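Side-chain contact in cobalt-precorrin-5B C(1)-methyltransferase (Archaeoglobus fulgidus, PDB 1SR8), which probably catalyses the S-adenosylmethionine-dependent methylation of C-1 in cobalt-precorrin-5B, giving cobalt-precorrin-6A on the anaerobic route to adenosylcobalamin: residues Lys218-Leu221 and Tyr222-Lys226. Numbering follows the deposited sequence.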
loop_
_atom_site.group_PDB
_atom_site.type_symbol
_atom_site.label_atom_id
_atom_site.label_comp_id
_atom_site.label_asym_id
_atom_site.label_seq_id
_atom_site.Cartn_x
_atom_site.Cartn_y
_atom_site.Cartn_z
ATOM N N LYS A 218 5.284 -6.266 6.424
ATOM C CA LYS A 218 6.227 -7.360 6.646
ATOM C C LYS A 218 6.182 -7.804 8.097
ATOM O O LYS A 218 6.207 -9.002 8.379
ATOM C CB LYS A 218 7.650 -6.941 6.260
ATOM C CG LYS A 218 7.744 -6.450 4.811
ATOM C CD LYS A 218 9.183 -6.185 4.349
ATOM C CE LYS A 218 9.236 -5.056 3.306
ATOM N NZ LYS A 218 8.410 -5.318 2.083
ATOM N N ALA A 219 6.100 -6.831 9.004
ATOM C CA ALA A 219 6.025 -7.091 10.443
ATOM C C ALA A 219 4.749 -7.859 10.761
ATOM O O ALA A 219 4.745 -8.798 11.562
ATOM C CB ALA A 219 6.033 -5.783 11.210
ATOM N N TRP A 220 3.668 -7.435 10.120
ATOM C CA TRP A 220 2.352 -8.036 10.283
ATOM C C TRP A 220 2.402 -9.504 9.878
ATOM O O TRP A 220 1.833 -10.358 10.550
ATOM C CB TRP A 220 1.354 -7.276 9.404
ATOM C CG TRP A 220 -0.079 -7.721 9.504
ATOM C CD1 TRP A 220 -1.020 -7.276 10.391
ATOM C CD2 TRP A 220 -0.749 -8.644 8.636
ATOM N NE1 TRP A 220 -2.234 -7.856 10.122
ATOM C CE2 TRP A 220 -2.098 -8.702 9.052
ATOM C CE3 TRP A 220 -0.341 -9.423 7.548
ATOM C CZ2 TRP A 220 -3.046 -9.509 8.414
ATOM C CZ3 TRP A 220 -1.282 -10.226 6.912
ATOM C CH2 TRP A 220 -2.623 -10.262 7.348
ATOM N N LEU A 221 3.082 -9.789 8.770
ATOM C CA LEU A 221 3.219 -11.151 8.270
ATOM C C LEU A 221 4.036 -11.963 9.256
ATOM O O LEU A 221 3.758 -13.138 9.493
ATOM C CB LEU A 221 3.916 -11.160 6.905
ATOM C CG LEU A 221 3.072 -10.685 5.717
ATOM C CD1 LEU A 221 3.935 -10.533 4.474
ATOM C CD2 LEU A 221 1.960 -11.678 5.464
ATOM N N TYR A 222 5.045 -11.329 9.836
ATOM C CA TYR A 222 5.886 -12.011 10.803
ATOM C C TYR A 222 5.069 -12.407 12.020
ATOM O O TYR A 222 5.141 -13.538 12.476
ATOM C CB TYR A 222 7.026 -11.109 11.244
ATOM C CG TYR A 222 8.039 -11.814 12.108
ATOM C CD1 TYR A 222 9.015 -12.643 11.541
ATOM C CD2 TYR A 222 8.036 -11.645 13.495
ATOM C CE1 TYR A 222 9.967 -13.281 12.338
ATOM C CE2 TYR A 222 8.979 -12.277 14.300
ATOM C CZ TYR A 222 9.943 -13.089 13.719
ATOM O OH TYR A 222 10.900 -13.685 14.516
ATOM N N ALA A 223 4.295 -11.466 12.543
ATOM C CA ALA A 223 3.463 -11.725 13.714
ATOM C C ALA A 223 2.423 -12.813 13.432
ATOM O O ALA A 223 2.133 -13.640 14.295
ATOM C CB ALA A 223 2.768 -10.434 14.161
ATOM N N ARG A 224 1.858 -12.800 12.229
ATOM C CA ARG A 224 0.854 -13.779 11.821
ATOM C C ARG A 224 1.423 -15.177 11.947
ATOM O O ARG A 224 0.724 -16.128 12.319
ATOM C CB ARG A 224 0.462 -13.559 10.359
ATOM C CG ARG A 224 -0.442 -12.384 10.100
ATOM C CD ARG A 224 -1.848 -12.875 9.864
ATOM N NE ARG A 224 -1.932 -13.733 8.684
ATOM C CZ ARG A 224 -2.971 -14.515 8.394
ATOM N NH1 ARG A 224 -4.023 -14.552 9.202
ATOM N NH2 ARG A 224 -2.963 -15.262 7.296
ATOM N N LYS A 225 2.707 -15.286 11.626
ATOM C CA LYS A 225 3.416 -16.551 11.636
ATOM C C LYS A 225 3.966 -16.961 13.001
ATOM O O LYS A 225 3.733 -18.083 13.448
ATOM C CB LYS A 225 4.547 -16.483 10.598
ATOM C CG LYS A 225 5.298 -17.785 10.368
ATOM C CD LYS A 225 6.140 -17.741 9.090
ATOM C CE LYS A 225 6.759 -19.111 8.786
ATOM N NZ LYS A 225 7.405 -19.185 7.431
ATOM N N LYS A 226 4.676 -16.049 13.663
ATOM C CA LYS A 226 5.303 -16.327 14.957
ATOM C C LYS A 226 4.447 -16.130 16.209
ATOM O O LYS A 226 4.773 -16.670 17.267
ATOM C CB LYS A 226 6.588 -15.501 15.100
ATOM C CG LYS A 226 7.558 -15.675 13.947
ATOM C CD LYS A 226 7.821 -17.150 13.660
ATOM C CE LYS A 226 8.538 -17.345 12.322
ATOM N NZ LYS A 226 8.536 -18.772 11.848
#
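Ala223 N donates to Ala219 O at 2.9 Å, with an N-H...O angle of 164°, and Arg224 N reaches Trp220 O at 3.0 Å. These i to i+4 bonds, with Tyr222 N to Lys218 O before them and the longer Lys225 N to Leu221 O after, run along helix 217-226, the crossover helix of the beta-alpha-beta unit between parallel strands 210-214 and 231-234. Ala219 and Ala223, one turn apart, rest on strand 210-214. Trp220 and Arg224 form the side-chain pair, lying alongside and pointing the same way. With the Trp220 CG anti to its amide nitrogen (chi1 -177°), the indole extends beside the arginine, whose bent chain keeps to one ring face. Arg224 CG makes a CH-pi contact 3.8 Å from the centroid of the Trp220 six-membered ring. The Arg224 guanidinium, its plane 13° from that of the indole, lies out past the ring's rim. The indole also packs on Thr214 and Val234, and its NE1 makes a weak hydrogen bond to Pro232 O. Replacing Trp220 with alanine would probably open a gap against both strands and leave Arg224 CG and CD without their aromatic platform. Arg224 CD lies 3.7 Å from Trp220 CH2.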